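Local coordinates for protein acidocalcisomal pyrophosphatase (PDB 5CUV) that probably hydrolyses inorganic diphosphate to phosphate with the help of magnesium ions, at residues A[99-104]-A[114-119]; A[103-106]-A[110-113]; A[62-65]-A[70-73]. All blocks are in the same frame, centred on the assembly; numbering follows the deposited sequence.

Contact 1. Residues A[99-104]-A[114-119]; sequences KIEHMC and DDVKQM
Two helices of the N-terminal helical region meet here, in a fold whose topology is consistent with an EF-hand-like pair: Ile-100 and Glu-101 on helix 97-106 face Val-116 and Met-119 on helix 113-123. The backbones come closest between Glu-101 CA and Val-116 CA, 7.2 Å apart, and side chains alone bridge the gap. Glu-101 holds CG anti to its backbone nitrogen (chi1 174°) and stays extended beyond it, so that the side chain crosses that of Val-116 at about a right angle. Its CG lies 3.9 Å from Val-116 CG2, an aliphatic contact. The carboxylate carbon CD is 3.7 Å from that same CG2, and OE1 lies close to both valine methyls. Glutamate suits this partly exposed edge because CG and the flat carboxylate can lie against the valine methyls, while OE2 makes only a long, weak ion pair with Lys-105. Deeper in, Ile-100 offers the branch CG2, which the methyl CE of Met-119 reaches at 4.1 Å. Met-119, built as selenomethionine, bends at both chi2 and chi3, curling its end back across the isoleucine. An unbranched, flexible chain is well suited to such a bend, and the beta-branched isoleucine presents a fixed surface to receive it. Both residues also rest on Ile-130 of the short strand 129-130. Helix 132-141 packs alongside with Phe-135 against Ile-100 and Trp-138 against Met-119, and helix 73-87 reaches Ile-100 through Phe-84.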
loop_
_atom_site.group_PDB
_atom_site.type_symbol
_atom_site.label_atom_id
_atom_site.label_comp_id
_atom_site.label_asym_id
_atom_site.label_seq_id
_atom_site.Cartn_x
_atom_site.Cartn_y
_atom_site.Cartn_z
ATOM N N LYS A 99 3.849 30.648 -48.808
ATOM C CA LYS A 99 2.939 29.748 -48.128
ATOM C C LYS A 99 3.575 28.388 -48.115
ATOM O O LYS A 99 3.720 27.780 -47.067
ATOM C CB LYS A 99 1.591 29.711 -48.832
ATOM C CG LYS A 99 0.603 30.650 -48.200
ATOM C CD LYS A 99 0.599 30.475 -46.685
ATOM C CE LYS A 99 -0.355 31.458 -46.016
ATOM N NZ LYS A 99 0.014 32.867 -46.422
ATOM N N ILE A 100 3.945 27.909 -49.288
ATOM C CA ILE A 100 4.631 26.638 -49.420
ATOM C C ILE A 100 5.772 26.603 -48.370
ATOM O O ILE A 100 6.112 25.549 -47.852
ATOM C CB ILE A 100 5.266 26.504 -50.836
ATOM C CG1 ILE A 100 4.166 26.361 -51.905
ATOM C CG2 ILE A 100 6.325 25.406 -50.812
ATOM C CD1 ILE A 100 3.945 24.968 -52.429
ATOM N N GLU A 101 6.366 27.751 -48.062
ATOM C CA GLU A 101 7.449 27.778 -47.082
ATOM C C GLU A 101 6.917 27.640 -45.643
ATOM O O GLU A 101 7.604 27.083 -44.783
ATOM C CB GLU A 101 8.256 29.067 -47.226
ATOM C CG GLU A 101 9.349 29.301 -46.178
ATOM C CD GLU A 101 9.956 30.733 -46.247
ATOM O OE1 GLU A 101 10.440 31.137 -47.349
ATOM O OE2 GLU A 101 9.947 31.444 -45.193
ATOM N N HIS A 102 5.721 28.162 -45.359
ATOM C CA HIS A 102 5.158 28.008 -44.014
ATOM C C HIS A 102 4.738 26.549 -43.914
ATOM O O HIS A 102 5.058 25.863 -42.934
ATOM C CB HIS A 102 3.914 28.866 -43.803
ATOM C CG HIS A 102 4.149 30.118 -43.009
ATOM N ND1 HIS A 102 4.900 31.178 -43.485
ATOM C CD2 HIS A 102 3.627 30.528 -41.825
ATOM C CE1 HIS A 102 4.820 32.191 -42.637
ATOM N NE2 HIS A 102 4.053 31.825 -41.622
HETATM N N MSE A 103 4.009 26.094 -44.940
HETATM C CA MSE A 103 3.566 24.704 -45.011
HETATM C C MSE A 103 4.743 23.790 -44.750
HETATM O O MSE A 103 4.618 22.874 -43.967
HETATM C CB MSE A 103 2.952 24.415 -46.380
HETATM C CG MSE A 103 2.455 22.987 -46.538
HETATM SE SE MSE A 103 1.442 22.669 -48.134
HETATM C CE MSE A 103 1.238 20.739 -47.955
ATOM N N CYS A 104 5.889 24.043 -45.370
ATOM C CA CYS A 104 7.019 23.167 -45.118
ATOM C C CYS A 104 7.463 23.152 -43.674
ATOM O O CYS A 104 7.783 22.091 -43.130
ATOM C CB CYS A 104 8.203 23.570 -45.979
ATOM S SG CYS A 104 8.155 22.897 -47.636
ATOM N N ASP A 114 19.030 29.309 -47.156
ATOM C CA ASP A 114 19.573 28.561 -48.296
ATOM C C ASP A 114 18.536 27.627 -48.920
ATOM O O ASP A 114 18.278 27.690 -50.109
ATOM C CB ASP A 114 20.774 27.714 -47.847
ATOM C CG ASP A 114 21.589 28.378 -46.724
ATOM O OD1 ASP A 114 21.752 29.629 -46.761
ATOM O OD2 ASP A 114 22.072 27.642 -45.812
ATOM N N ASP A 115 17.959 26.746 -48.110
ATOM C CA ASP A 115 16.965 25.789 -48.585
ATOM C C ASP A 115 15.820 26.381 -49.374
ATOM O O ASP A 115 15.389 25.798 -50.372
ATOM C CB ASP A 115 16.371 25.017 -47.424
ATOM C CG ASP A 115 17.288 23.950 -46.924
ATOM O OD1 ASP A 115 17.833 23.195 -47.777
ATOM O OD2 ASP A 115 17.457 23.869 -45.680
ATOM N N VAL A 116 15.305 27.520 -48.923
ATOM C CA VAL A 116 14.198 28.148 -49.635
ATOM C C VAL A 116 14.633 28.481 -51.050
ATOM O O VAL A 116 13.889 28.274 -52.012
ATOM C CB VAL A 116 13.719 29.424 -48.929
ATOM C CG1 VAL A 116 12.894 30.282 -49.881
ATOM C CG2 VAL A 116 12.887 29.042 -47.725
ATOM N N LYS A 117 15.850 28.992 -51.173
ATOM C CA LYS A 117 16.363 29.329 -52.479
ATOM C C LYS A 117 16.350 28.060 -53.326
ATOM O O LYS A 117 15.752 28.045 -54.395
ATOM C CB LYS A 117 17.766 29.922 -52.341
ATOM C CG LYS A 117 17.821 31.137 -51.368
ATOM C CD LYS A 117 19.186 31.885 -51.351
ATOM C CE LYS A 117 19.938 31.768 -49.977
ATOM N NZ LYS A 117 21.213 32.602 -49.813
ATOM N N GLN A 118 16.958 26.987 -52.823
ATOM C CA GLN A 118 17.011 25.715 -53.545
ATOM C C GLN A 118 15.653 25.207 -54.007
ATOM O O GLN A 118 15.562 24.621 -55.064
ATOM C CB GLN A 118 17.688 24.632 -52.708
ATOM C CG GLN A 118 18.580 23.664 -53.521
ATOM C CD GLN A 118 18.119 22.177 -53.536
ATOM O OE1 GLN A 118 18.883 21.285 -53.942
ATOM N NE2 GLN A 118 16.878 21.917 -53.106
HETATM N N MSE A 119 14.614 25.378 -53.298
HETATM C CA MSE A 119 13.320 25.081 -53.755
HETATM C C MSE A 119 12.765 25.885 -54.836
HETATM O O MSE A 119 12.148 25.438 -55.665
HETATM C CB MSE A 119 12.536 25.421 -52.564
HETATM C CG MSE A 119 11.073 25.063 -52.440
HETATM SE SE MSE A 119 9.904 26.496 -52.750
HETATM C CE MSE A 119 9.717 27.610 -51.316
#

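Contact 2. Residues A[103-106]-A[110-113]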
loop_
_atom_site.group_PDB
_atom_site.type_symbol
_atom_site.label_atom_id
_atom_site.label_comp_id
_atom_site.label_asym_id
_atom_site.label_seq_id
_atom_site.Cartn_x
_atom_site.Cartn_y
_atom_site.Cartn_z
HETATM N N MSE A 103 4.009 26.094 -44.940
HETATM C CA MSE A 103 3.566 24.704 -45.011
HETATM C C MSE A 103 4.743 23.790 -44.750
HETATM O O MSE A 103 4.618 22.874 -43.967
HETATM C CB MSE A 103 2.952 24.415 -46.380
HETATM C CG MSE A 103 2.455 22.987 -46.538
HETATM SE SE MSE A 103 1.442 22.669 -48.134
HETATM C CE MSE A 103 1.238 20.739 -47.955
ATOM N N CYS A 104 5.889 24.043 -45.370
ATOM C CA CYS A 104 7.019 23.167 -45.118
ATOM C C CYS A 104 7.463 23.152 -43.674
ATOM O O CYS A 104 7.783 22.091 -43.130
ATOM C CB CYS A 104 8.203 23.570 -45.979
ATOM S SG CYS A 104 8.155 22.897 -47.636
ATOM N N LYS A 105 7.486 24.334 -43.052
ATOM C CA LYS A 105 7.907 24.450 -41.671
ATOM C C LYS A 105 6.816 23.859 -40.827
ATOM O O LYS A 105 7.021 23.438 -39.684
ATOM C CB LYS A 105 8.190 25.910 -41.299
ATOM C CG LYS A 105 9.529 26.423 -41.906
ATOM C CD LYS A 105 9.964 27.818 -41.392
ATOM C CE LYS A 105 11.036 28.475 -42.323
ATOM N NZ LYS A 105 11.408 29.892 -41.947
ATOM N N TYR A 106 5.633 23.784 -41.388
ATOM C CA TYR A 106 4.581 23.210 -40.611
ATOM C C TYR A 106 4.737 21.699 -40.636
ATOM O O TYR A 106 4.466 21.066 -39.643
ATOM C CB TYR A 106 3.250 23.617 -41.187
ATOM C CG TYR A 106 2.051 23.088 -40.466
ATOM C CD1 TYR A 106 1.793 23.426 -39.130
ATOM C CD2 TYR A 106 1.103 22.342 -41.158
ATOM C CE1 TYR A 106 0.589 23.041 -38.514
ATOM C CE2 TYR A 106 -0.087 21.940 -40.569
ATOM C CZ TYR A 106 -0.348 22.292 -39.251
ATOM O OH TYR A 106 -1.544 21.891 -38.726
ATOM N N VAL A 110 13.254 21.731 -41.888
ATOM C CA VAL A 110 14.100 22.849 -41.486
ATOM C C VAL A 110 14.502 23.684 -42.692
ATOM O O VAL A 110 15.541 23.448 -43.317
ATOM C CB VAL A 110 15.341 22.340 -40.677
ATOM C CG1 VAL A 110 14.862 21.504 -39.462
ATOM C CG2 VAL A 110 16.286 21.511 -41.586
HETATM N N MSE A 111 13.779 24.754 -42.982
HETATM C CA MSE A 111 14.017 25.567 -44.156
HETATM C C MSE A 111 14.758 26.797 -43.949
HETATM O O MSE A 111 14.292 27.839 -43.788
HETATM C CB MSE A 111 12.781 25.958 -44.924
HETATM C CG MSE A 111 11.631 25.045 -45.316
HETATM SE SE MSE A 111 11.819 24.124 -46.956
HETATM C CE MSE A 111 11.264 25.061 -48.444
ATOM N N ASN A 112 16.037 26.713 -43.981
ATOM C CA ASN A 112 16.857 27.915 -43.802
ATOM C C ASN A 112 16.966 28.800 -45.057
ATOM O O ASN A 112 16.562 28.402 -46.150
ATOM C CB ASN A 112 18.252 27.593 -43.260
ATOM C CG ASN A 112 18.899 26.432 -43.954
ATOM O OD1 ASN A 112 18.934 26.368 -45.179
ATOM N ND2 ASN A 112 19.436 25.500 -43.167
ATOM N N GLU A 113 17.501 30.005 -44.888
ATOM C CA GLU A 113 17.654 30.946 -45.992
ATOM C C GLU A 113 18.098 30.247 -47.283
ATOM O O GLU A 113 17.592 30.533 -48.361
ATOM C CB GLU A 113 18.659 32.041 -45.589
ATOM C CG GLU A 113 18.215 32.886 -44.365
ATOM C CD GLU A 113 19.313 33.096 -43.296
ATOM O OE1 GLU A 113 20.437 33.544 -43.637
ATOM O OE2 GLU A 113 19.049 32.824 -42.099
#
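Asn-112 OD1 accepts a hydrogen bond from Asp-115 N; Asn-112 is the N-cap of helix 113-123 and directly follows Met-111, the residue that meets Cys-104 and Lys-105. Asparagine suits this place because its short amide oxygen can stand in for the carbonyl missing at a helix start. Just before this cap, Met-111 points its side chain toward helix 97-106. Its CG lies beside its backbone nitrogen, and two further bends, chi2 -88° and chi3 -86°, fold the chain so that its flank rather than its end alone lies along the cysteine. Cys-104 CB is 3.8 Å from Met-111 CG and equally 3.8 Å from Met-111 SE, while Cys-104 SG stands 3.9 Å from Met-111 CE. A small, polarisable thiol thus meets the selenium-bearing chain of the labelled methionine in van der Waals contact, and both residues are buried. Lys-105 works at the surface. Its chain runs extended and crosses Met-111 obliquely, with CE 4.0 Å from Met-111 CB and 3.6 Å from Met-111 O. The ammonium end, NZ, stands 4.0 Å from Met-111 O and makes no hydrogen bond there; lysine suits the place because a methylene can lie by the methionine while the residue as a whole stays exposed. Trp-138 and Trp-139 of helix 132-141 close in on Cys-104, with Trp-138 also touching Met-111. In the same helical turn Tyr-106 OH is bonded to Thr-38 O, and Tyr-106 packs on Ser-180 of the second subunit. What results is a helix-loop-helix linker: the loop residue just before the N-cap turns inward and ties the end of one helix to the start of the next.

Contact 3. Residues A[62-65]-A[70-73]; sequences DLVA and EFTL
Phe-71 sets CG roughly anti to its carbonyl carbon, about 30° off the staggered position (chi1 -91°), and this swings the ring across to helix 60-66, where Leu-63 and Val-64 receive it. Leu-63, with CG anti to the backbone nitrogen (chi1 169°), brings its branch point to the same ring. In Val-64, CB is the atom that touches: it lies 3.7 Å from Phe-71 CZ and 3.8 Å from Phe-71 CE1. The ring also comes down to the helix backbone, since CE1 is 3.8 Å from Val-64 CA. Leu-63 adds its CG at 4.0 Å from Phe-71 CE1. All of this is apolar contact, with no hydrogen bond between the segments, and phenylalanine suits it because one broad, rigid ring can cover two consecutive helix residues at once. Leu-63 also leans on Met-75 of helix 73-87, while Leu-50 packs against Phe-71. Val-257 of the second subunit touches both Phe-71 and Val-64, and Glu-70 forms a salt bridge to Arg-259 of that subunit, placing the contact at a subunit interface. Directly after Phe-71, Thr-72 is the N-cap of helix 73-87, its OG1 bonded to Met-75 N. Here, then, is a short helix-loop-helix connection, in which an aromatic residue of the linker is laid back on the helix it has just left.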
loop_
_atom_site.group_PDB
_atom_site.type_symbol
_atom_site.label_atom_id
_atom_site.label_comp_id
_atom_site.label_asym_id
_atom_site.label_seq_id
_atom_site.Cartn_x
_atom_site.Cartn_y
_atom_site.Cartn_z
ATOM N N ASP A 62 -7.816 4.418 -37.989
ATOM C CA ASP A 62 -7.614 3.022 -37.642
ATOM C C ASP A 62 -6.591 2.292 -38.488
ATOM O O ASP A 62 -5.869 1.413 -37.986
ATOM C CB ASP A 62 -8.946 2.271 -37.717
ATOM C CG ASP A 62 -9.791 2.455 -36.472
ATOM O OD1 ASP A 62 -9.355 3.164 -35.537
ATOM O OD2 ASP A 62 -10.905 1.892 -36.427
ATOM N N LEU A 63 -6.570 2.643 -39.774
ATOM C CA LEU A 63 -5.676 2.048 -40.730
ATOM C C LEU A 63 -4.275 2.568 -40.462
ATOM O O LEU A 63 -3.332 1.773 -40.416
ATOM C CB LEU A 63 -6.140 2.354 -42.156
ATOM C CG LEU A 63 -5.148 2.022 -43.300
ATOM C CD1 LEU A 63 -4.686 0.577 -43.159
ATOM C CD2 LEU A 63 -5.772 2.242 -44.684
ATOM N N VAL A 64 -4.096 3.873 -40.276
ATOM C CA VAL A 64 -2.736 4.322 -39.988
ATOM C C VAL A 64 -2.246 3.923 -38.554
ATOM O O VAL A 64 -1.075 3.637 -38.345
ATOM C CB VAL A 64 -2.572 5.863 -40.147
ATOM C CG1 VAL A 64 -3.480 6.611 -39.150
ATOM C CG2 VAL A 64 -1.130 6.243 -39.903
ATOM N N ALA A 65 -3.150 3.914 -37.582
ATOM C CA ALA A 65 -2.805 3.577 -36.201
ATOM C C ALA A 65 -2.500 2.107 -35.968
ATOM O O ALA A 65 -1.465 1.774 -35.435
ATOM C CB ALA A 65 -3.939 4.019 -35.248
ATOM N N GLU A 70 2.735 0.329 -43.729
ATOM C CA GLU A 70 2.960 1.745 -43.796
ATOM C C GLU A 70 2.176 2.255 -44.976
ATOM O O GLU A 70 1.738 1.480 -45.836
ATOM C CB GLU A 70 4.423 1.974 -44.015
ATOM C CG GLU A 70 5.205 1.413 -42.866
ATOM C CD GLU A 70 5.516 2.465 -41.839
ATOM O OE1 GLU A 70 6.407 3.305 -42.151
ATOM O OE2 GLU A 70 4.866 2.453 -40.751
ATOM N N PHE A 71 1.979 3.562 -45.009
ATOM C CA PHE A 71 1.267 4.149 -46.106
ATOM C C PHE A 71 2.193 4.094 -47.292
ATOM O O PHE A 71 3.410 4.200 -47.146
ATOM C CB PHE A 71 0.879 5.589 -45.769
ATOM C CG PHE A 71 -0.458 5.707 -45.124
ATOM C CD1 PHE A 71 -1.003 4.617 -44.397
ATOM C CD2 PHE A 71 -1.187 6.893 -45.219
ATOM C CE1 PHE A 71 -2.277 4.720 -43.767
ATOM C CE2 PHE A 71 -2.449 7.015 -44.599
ATOM C CZ PHE A 71 -2.993 5.928 -43.872
ATOM N N THR A 72 1.620 3.875 -48.466
ATOM C CA THR A 72 2.406 3.855 -49.699
ATOM C C THR A 72 2.739 5.310 -50.025
ATOM O O THR A 72 2.343 6.224 -49.306
ATOM C CB THR A 72 1.583 3.289 -50.883
ATOM O OG1 THR A 72 0.444 4.140 -51.113
ATOM C CG2 THR A 72 1.087 1.859 -50.558
ATOM N N LEU A 73 3.470 5.530 -51.108
ATOM C CA LEU A 73 3.789 6.886 -51.507
ATOM C C LEU A 73 2.479 7.414 -52.084
ATOM O O LEU A 73 2.143 8.582 -51.947
ATOM C CB LEU A 73 4.882 6.876 -52.560
ATOM C CG LEU A 73 5.344 8.270 -52.992
ATOM C CD1 LEU A 73 5.832 9.086 -51.792
ATOM C CD2 LEU A 73 6.446 8.107 -54.012
#

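Contact 3 comes first along the chain and closes before the other two open. Contacts 1 and 2 both start from helix 97-106, share Met-103 and Cys-104, and have centres only 5 Å apart; they touch where Met-111 meets Val-116 and Met-119, forming one packed junction between helices 97-106 and 113-123. Contact 3 lies about 25 Å from contact 2 and 27 Å from contact 1, centre to centre. Helix 73-87, which contact 3 leads into, packs on the helix 97-106 side of the junction. Contacts 1 and 2 thus lie within the EF-hand-like helical region, while contact 3 borders a second subunit, so this N-terminal part takes part in assembly, remote from the magnesium and malate sites.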